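Local coordinates for extracellular ligand-binding receptor (Verminephrobacter eiseniae, PDB 4M88), which probably binds an amino acid outside the cell membrane and delivers it to an ABC transporter, as a solute-binding receptor of the leucine-binding protein family, at residues 131-136 against 166-171; 51-54 against 59-62; 305-310 against 316-321. One frame throughout, in Å; residues are numbered along the deposited sequence.

Contact 1: residues 131-136 against 166-171; sequences EIVSHA and KTVPGG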
loop_
_atom_site.group_PDB
_atom_site.type_symbol
_atom_site.label_atom_id
_atom_site.label_comp_id
_atom_site.label_asym_id
_atom_site.label_seq_id
_atom_site.Cartn_x
_atom_site.Cartn_y
_atom_site.Cartn_z
ATOM N N GLU A 131 -7.369 -13.680 -0.855
ATOM C CA GLU A 131 -7.218 -14.054 0.549
ATOM C C GLU A 131 -8.452 -13.693 1.386
ATOM O O GLU A 131 -8.884 -14.479 2.230
ATOM C CB GLU A 131 -5.981 -13.368 1.131
ATOM C CG GLU A 131 -5.704 -13.712 2.576
ATOM C CD GLU A 131 -4.977 -15.031 2.736
ATOM O OE1 GLU A 131 -4.723 -15.703 1.710
ATOM O OE2 GLU A 131 -4.653 -15.388 3.891
ATOM N N ILE A 132 -9.008 -12.505 1.161
ATOM C CA ILE A 132 -10.218 -12.086 1.884
ATOM C C ILE A 132 -11.369 -13.029 1.581
ATOM O O ILE A 132 -12.103 -13.447 2.485
ATOM C CB ILE A 132 -10.655 -10.680 1.497
ATOM C CG1 ILE A 132 -9.833 -9.654 2.238
ATOM C CG2 ILE A 132 -12.121 -10.445 1.877
ATOM C CD1 ILE A 132 -10.175 -8.247 1.850
ATOM N N VAL A 133 -11.528 -13.384 0.309
ATOM C CA VAL A 133 -12.648 -14.239 -0.053
ATOM C C VAL A 133 -12.477 -15.653 0.518
ATOM O O VAL A 133 -13.453 -16.276 0.951
ATOM C CB VAL A 133 -12.909 -14.240 -1.574
ATOM C CG1 VAL A 133 -14.090 -15.137 -1.897
ATOM C CG2 VAL A 133 -13.209 -12.822 -2.027
ATOM N N SER A 134 -11.242 -16.143 0.551
ATOM C CA SER A 134 -10.944 -17.415 1.214
ATOM C C SER A 134 -11.286 -17.347 2.712
ATOM O O SER A 134 -11.888 -18.270 3.284
ATOM C CB SER A 134 -9.463 -17.755 1.033
ATOM O OG SER A 134 -9.084 -18.842 1.861
ATOM N N HIS A 135 -10.897 -16.246 3.342
ATOM C CA HIS A 135 -11.119 -16.048 4.770
ATOM C C HIS A 135 -12.614 -15.998 5.059
ATOM O O HIS A 135 -13.089 -16.599 6.023
ATOM C CB HIS A 135 -10.428 -14.757 5.209
ATOM C CG HIS A 135 -10.658 -14.384 6.642
ATOM N ND1 HIS A 135 -9.947 -14.939 7.680
ATOM C CD2 HIS A 135 -11.502 -13.480 7.196
ATOM C CE1 HIS A 135 -10.356 -14.407 8.822
ATOM N NE2 HIS A 135 -11.295 -13.521 8.556
ATOM N N ALA A 136 -13.361 -15.291 4.214
ATOM C CA ALA A 136 -14.807 -15.176 4.394
ATOM C C ALA A 136 -15.456 -16.552 4.380
ATOM O O ALA A 136 -16.346 -16.842 5.182
ATOM C CB ALA A 136 -15.417 -14.274 3.319
ATOM N N LYS A 166 -16.129 -16.213 -7.952
ATOM C CA LYS A 166 -16.633 -17.250 -8.840
ATOM C C LYS A 166 -15.653 -18.428 -8.967
ATOM O O LYS A 166 -16.008 -19.490 -9.486
ATOM C CB LYS A 166 -17.116 -16.668 -10.182
ATOM C CG LYS A 166 -16.127 -16.684 -11.318
ATOM C CD LYS A 166 -16.784 -16.215 -12.620
ATOM C CE LYS A 166 -17.362 -14.806 -12.484
ATOM N NZ LYS A 166 -17.676 -14.183 -13.810
ATOM N N THR A 167 -14.440 -18.251 -8.440
ATOM C CA THR A 167 -13.448 -19.320 -8.411
ATOM C C THR A 167 -12.908 -19.680 -7.015
ATOM O O THR A 167 -11.799 -20.197 -6.915
ATOM C CB THR A 167 -12.217 -18.992 -9.292
ATOM O OG1 THR A 167 -11.529 -17.857 -8.753
ATOM C CG2 THR A 167 -12.628 -18.705 -10.723
ATOM N N VAL A 168 -13.645 -19.414 -5.938
ATOM C CA VAL A 168 -13.160 -19.889 -4.637
ATOM C C VAL A 168 -13.498 -21.349 -4.425
ATOM O O VAL A 168 -14.636 -21.762 -4.663
ATOM C CB VAL A 168 -13.631 -19.055 -3.433
ATOM C CG1 VAL A 168 -12.734 -17.872 -3.284
ATOM C CG2 VAL A 168 -15.092 -18.650 -3.564
ATOM N N PRO A 169 -12.506 -22.134 -3.978
ATOM C CA PRO A 169 -12.606 -23.595 -3.953
ATOM C C PRO A 169 -13.544 -24.156 -2.907
ATOM O O PRO A 169 -13.735 -25.363 -2.904
ATOM C CB PRO A 169 -11.180 -24.039 -3.617
ATOM C CG PRO A 169 -10.603 -22.913 -2.883
ATOM C CD PRO A 169 -11.197 -21.671 -3.490
ATOM N N GLY A 170 -14.104 -23.332 -2.033
ATOM C CA GLY A 170 -14.979 -23.864 -1.006
ATOM C C GLY A 170 -16.404 -24.001 -1.500
ATOM O O GLY A 170 -17.202 -24.730 -0.915
ATOM N N GLY A 171 -16.724 -23.301 -2.583
ATOM C CA GLY A 171 -18.053 -23.378 -3.159
ATOM C C GLY A 171 -18.623 -22.012 -3.475
ATOM O O GLY A 171 -17.905 -21.013 -3.459
#
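The carbonyl O of Ile132 takes the N-H of Ala136 at 2.8 Å, and the helical turn closed by this bond presents Val133 to Val168 on the loop facing it. What joins helix 125-138 to the loop at 166-171 is apolar. CG1 of Val133 meets CG1 of Val168 methyl to methyl at 3.4 Å, tighter than ordinary van der Waals contact, while CG2 of Val168 lies 4.0 Å from Val133 CG1. The two side chains cross at about a right angle. Val133 has CG1 anti to its backbone N (chi1 -180°), which sends that branch across to the loop. Valine suits both positions because short branched side chains put methyl groups against each other and have no polar atoms to satisfy. Val133 also touches Ala164 and Val165 of helix 152-166 and Ile173 beyond the turn, so Val168 adds to an apolar cluster between two helices. Past Val168 the chain makes a type I turn, closed by a weak bond from Gly171 N to Val168 O at 3.3 Å. Pro169 suits its second position, since its ring holds phi near the value a type I turn needs there, and Gly171 takes a positive phi that suits glycine. Helix 125-138 packs against the loop that returns helix 152-166 to edge strand 174-180, the end of a beta-alpha-beta crossover in a Rossmann-like lobe.

Contact 2: residues 51-54 against 59-62; sequences ADDR and GFAE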
loop_
_atom_site.group_PDB
_atom_site.type_symbol
_atom_site.label_atom_id
_atom_site.label_comp_id
_atom_site.label_asym_id
_atom_site.label_seq_id
_atom_site.Cartn_x
_atom_site.Cartn_y
_atom_site.Cartn_z
ATOM N N ALA A 51 8.146 16.030 -3.911
ATOM C CA ALA A 51 7.356 16.877 -4.782
ATOM C C ALA A 51 5.906 16.495 -4.564
ATOM O O ALA A 51 5.592 15.312 -4.435
ATOM C CB ALA A 51 7.760 16.675 -6.235
ATOM N N ASP A 52 5.034 17.497 -4.513
ATOM C CA ASP A 52 3.617 17.288 -4.218
ATOM C C ASP A 52 2.800 17.193 -5.505
ATOM O O ASP A 52 2.781 18.142 -6.292
ATOM C CB ASP A 52 3.122 18.453 -3.349
ATOM C CG ASP A 52 1.651 18.358 -2.986
ATOM O OD1 ASP A 52 1.058 17.262 -3.066
ATOM O OD2 ASP A 52 1.084 19.405 -2.596
ATOM N N ASP A 53 2.129 16.055 -5.716
ATOM C CA ASP A 53 1.269 15.877 -6.892
ATOM C C ASP A 53 -0.177 16.252 -6.602
ATOM O O ASP A 53 -1.027 16.243 -7.504
ATOM C CB ASP A 53 1.384 14.445 -7.476
ATOM C CG ASP A 53 0.848 13.346 -6.530
ATOM O OD1 ASP A 53 -0.201 13.548 -5.870
ATOM O OD2 ASP A 53 1.477 12.251 -6.462
ATOM N N ARG A 54 -0.451 16.591 -5.339
ATOM C CA ARG A 54 -1.757 17.121 -4.932
ATOM C C ARG A 54 -2.911 16.141 -5.159
ATOM O O ARG A 54 -4.052 16.560 -5.367
ATOM C CB ARG A 54 -2.062 18.453 -5.637
ATOM C CG ARG A 54 -0.954 19.486 -5.533
ATOM C CD ARG A 54 -1.351 20.813 -6.168
ATOM N NE ARG A 54 -1.694 20.687 -7.586
ATOM C CZ ARG A 54 -0.804 20.614 -8.575
ATOM N NH1 ARG A 54 0.501 20.635 -8.310
ATOM N NH2 ARG A 54 -1.220 20.513 -9.835
ATOM N N GLY A 59 -1.183 16.738 -11.445
ATOM C CA GLY A 59 -0.099 17.118 -10.560
ATOM C C GLY A 59 1.084 16.189 -10.733
ATOM O O GLY A 59 2.238 16.623 -10.690
ATOM N N PHE A 60 0.807 14.904 -10.933
ATOM C CA PHE A 60 1.896 13.956 -11.138
ATOM C C PHE A 60 2.621 14.238 -12.448
ATOM O O PHE A 60 3.853 14.278 -12.486
ATOM C CB PHE A 60 1.408 12.517 -11.134
ATOM C CG PHE A 60 2.524 11.521 -11.085
ATOM C CD1 PHE A 60 3.054 11.127 -9.872
ATOM C CD2 PHE A 60 3.073 11.010 -12.254
ATOM C CE1 PHE A 60 4.101 10.208 -9.810
ATOM C CE2 PHE A 60 4.123 10.100 -12.208
ATOM C CZ PHE A 60 4.635 9.696 -10.984
ATOM N N ALA A 61 1.849 14.412 -13.517
ATOM C CA ALA A 61 2.398 14.746 -14.831
ATOM C C ALA A 61 3.298 15.973 -14.770
ATOM O O ALA A 61 4.355 16.014 -15.405
ATOM C CB ALA A 61 1.277 14.969 -15.831
ATOM N N GLU A 62 2.866 16.984 -14.019
ATOM C CA GLU A 62 3.660 18.199 -13.835
ATOM C C GLU A 62 4.965 17.955 -13.079
ATOM O O GLU A 62 6.012 18.498 -13.435
ATOM C CB GLU A 62 2.840 19.254 -13.087
ATOM C CG GLU A 62 1.656 19.786 -13.866
ATOM C CD GLU A 62 0.799 20.732 -13.041
ATOM O OE1 GLU A 62 1.224 21.093 -11.920
ATOM O OE2 GLU A 62 -0.296 21.109 -13.514
#
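Arg54 and Glu62 form a salt bridge in which NH2 donates to OE1 at 3.3 Å with an N-H...O angle of 158°. The acceptor lies near the guanidinium plane, at its edge, but the donor reaches OE1 from above the carboxylate plane, 49° out of it. A bend at chi3 (-59°) turns the long arginine chain back toward the helix, and the glutamate, extended beyond CG, comes to meet it.

Asp52 OD1 accepts Arg54 N at 2.8 Å, closing an Asx turn where the strand ends, and Asp52 OD2 bonds to Thr14 OG1. Asp53 is buried: its OD1 takes Phe55 N, and its carbonyl O bonds to Ser56 OG, which is also bonded to Gly59 N. The same Asp53 O receives a CA-H...O contact from Gly59 CA at 3.3 Å. Glycine suits the spot because it has no side chain to stand between carbonyl and helix. Asp53 CB packs on Phe60 N at 3.5 Å, and its OD2 sits at the ring edge, 3.9 Å from CD1, where the ring hydrogens are slightly positive. Phe60 itself packs on Ile10 and on Ala83 and Met87 of helix 81-89. The arrangement is the strand-to-helix connection, from edge strand 45-52 into helix 57-68, of a beta-alpha unit in a Rossmann-like lobe of a periplasmic binding protein.

Contact 3: residues 305-310 against 316-321; sequences PKNTGL and AATLST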
loop_
_atom_site.group_PDB
_atom_site.type_symbol
_atom_site.label_atom_id
_atom_site.label_comp_id
_atom_site.label_asym_id
_atom_site.label_seq_id
_atom_site.Cartn_x
_atom_site.Cartn_y
_atom_site.Cartn_z
ATOM N N PRO A 305 26.288 -7.448 -3.412
ATOM C CA PRO A 305 27.588 -7.796 -4.003
ATOM C C PRO A 305 27.570 -7.788 -5.528
ATOM O O PRO A 305 28.597 -7.500 -6.137
ATOM C CB PRO A 305 27.832 -9.220 -3.493
ATOM C CG PRO A 305 27.094 -9.287 -2.211
ATOM C CD PRO A 305 25.865 -8.427 -2.393
ATOM N N LYS A 306 26.423 -8.090 -6.129
ATOM C CA LYS A 306 26.305 -8.117 -7.590
ATOM C C LYS A 306 26.320 -6.729 -8.223
ATOM O O LYS A 306 26.752 -6.559 -9.368
ATOM C CB LYS A 306 25.035 -8.862 -8.014
ATOM C CG LYS A 306 25.145 -10.363 -7.835
ATOM C CD LYS A 306 23.802 -11.061 -7.956
ATOM C CE LYS A 306 23.940 -12.541 -7.594
ATOM N NZ LYS A 306 22.653 -13.288 -7.688
ATOM N N ASN A 307 25.844 -5.736 -7.480
ATOM C CA ASN A 307 25.745 -4.387 -8.017
ATOM C C ASN A 307 27.115 -3.782 -8.291
ATOM O O ASN A 307 28.044 -3.956 -7.504
ATOM C CB ASN A 307 24.968 -3.489 -7.066
ATOM C CG ASN A 307 24.681 -2.135 -7.666
ATOM O OD1 ASN A 307 24.108 -2.042 -8.753
ATOM N ND2 ASN A 307 25.071 -1.074 -6.965
ATOM N N THR A 308 27.240 -3.070 -9.404
ATOM C CA THR A 308 28.546 -2.564 -9.807
ATOM C C THR A 308 28.606 -1.044 -9.942
ATOM O O THR A 308 29.652 -0.493 -10.284
ATOM C CB THR A 308 29.037 -3.224 -11.123
ATOM O OG1 THR A 308 28.089 -2.980 -12.167
ATOM C CG2 THR A 308 29.211 -4.731 -10.940
ATOM N N GLY A 309 27.498 -0.366 -9.662
ATOM C CA GLY A 309 27.478 1.082 -9.781
ATOM C C GLY A 309 26.268 1.783 -9.192
ATOM O O GLY A 309 25.373 1.157 -8.613
ATOM N N LEU A 310 26.248 3.104 -9.351
ATOM C CA LEU A 310 25.182 3.932 -8.800
ATOM C C LEU A 310 24.408 4.674 -9.885
ATOM O O LEU A 310 24.246 5.891 -9.810
ATOM C CB LEU A 310 25.750 4.936 -7.790
ATOM C CG LEU A 310 26.437 4.348 -6.556
ATOM C CD1 LEU A 310 27.039 5.446 -5.668
ATOM C CD2 LEU A 310 25.473 3.487 -5.751
ATOM N N ALA A 316 18.249 -1.138 -11.630
ATOM C CA ALA A 316 17.305 -2.020 -12.316
ATOM C C ALA A 316 17.916 -3.388 -12.617
ATOM O O ALA A 316 17.255 -4.414 -12.459
ATOM C CB ALA A 316 16.820 -1.376 -13.609
ATOM N N ALA A 317 19.173 -3.392 -13.054
ATOM C CA ALA A 317 19.865 -4.632 -13.378
ATOM C C ALA A 317 19.952 -5.486 -12.124
ATOM O O ALA A 317 19.757 -6.702 -12.174
ATOM C CB ALA A 317 21.274 -4.336 -13.925
ATOM N N THR A 318 20.236 -4.847 -10.994
ATOM C CA THR A 318 20.425 -5.593 -9.750
ATOM C C THR A 318 19.111 -6.132 -9.176
ATOM O O THR A 318 19.039 -7.298 -8.810
ATOM C CB THR A 318 21.153 -4.742 -8.704
ATOM O OG1 THR A 318 22.463 -4.422 -9.200
ATOM C CG2 THR A 318 21.276 -5.506 -7.402
ATOM N N LEU A 319 18.081 -5.271 -9.102
ATOM C CA LEU A 319 16.762 -5.707 -8.641
ATOM C C LEU A 319 16.318 -6.979 -9.364
ATOM O O LEU A 319 15.853 -7.934 -8.740
ATOM C CB LEU A 319 15.724 -4.602 -8.860
ATOM C CG LEU A 319 15.855 -3.368 -7.955
ATOM C CD1 LEU A 319 14.915 -2.272 -8.416
ATOM C CD2 LEU A 319 15.572 -3.732 -6.511
ATOM N N SER A 320 16.513 -7.030 -10.677
ATOM C CA SER A 320 16.008 -8.128 -11.488
ATOM C C SER A 320 16.877 -9.376 -11.483
ATOM O O SER A 320 16.432 -10.422 -11.938
ATOM C CB SER A 320 15.795 -7.671 -12.935
ATOM O OG SER A 320 14.797 -6.673 -13.004
ATOM N N THR A 321 18.110 -9.276 -10.985
ATOM C CA THR A 321 19.031 -10.405 -11.072
ATOM C C THR A 321 19.622 -10.866 -9.740
ATOM O O THR A 321 20.351 -11.854 -9.707
ATOM C CB THR A 321 20.196 -10.131 -12.073
ATOM O OG1 THR A 321 20.996 -9.033 -11.611
ATOM C CG2 THR A 321 19.654 -9.804 -13.450
#
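The carboxamide of Asn307 works through both of its polar atoms, with OD1 next to the hydroxyl of Thr318 and ND2 turned to backbone carbonyls. It sits in the link of a helix-loop-helix pair, in which helix 286-303 leads through a loop into helix 312-321. With CG anti to the backbone N (chi1 -172°), the amide crosses the Thr318 side chain at about a right angle. OD1 lies 2.9 Å from Thr318 OG1, and that hydroxyl is also bonded to Asn314 O one helical turn earlier. As its single proton has both oxygens within reach, the hydrogen bond to OD1 is not settled. ND2 donates to Gly309 O at 2.8 Å, with the acceptor tilted 21° from the amide plane, and it bonds to Leu302 O at the end of the preceding helix as well. Asparagine suits this buried place because its amide N-H groups can hold the loop both to itself and to helix 286-303, while its oxygen lies beside a hydroxyl. Thr318 faces the loop with its hydroxyl and also touches Ala301 and His304. Toward the surface, Lys306 runs alongside the helix with its chain extended beyond CG, and NZ makes a weak bond to Thr321 O at 3.4 Å. A flexible amine fits here, since carbonyls gathered near the C-terminal end of a helix would probably attract positive charge. Thr321 in turn folds its hydroxyl back on its own helix, where OG1 donates to Ala317 O at 2.7 Å.

In the fold
All three contacts lie well away from the chain's centre, yet only contact 2 is mainly buried; contacts 1 and 3 are partly buried and reach the surface. Contact 2 joins a strand end of the five-stranded parallel sheet to the next helix in sequence, and its chemistry is mainly polar. Contact 1 lies among the helices and loops that flank the seven-stranded sheet, on the opposite side of the chain's centre from contact 2, and is purely apolar. Contact 3, bordering the five-stranded sheet near strand 118-119, is a local polar link between a loop and the helix it leads into. The contacts share no helix or strand. Contacts 2 and 3 are nearest, about 16 Å apart between closest atoms.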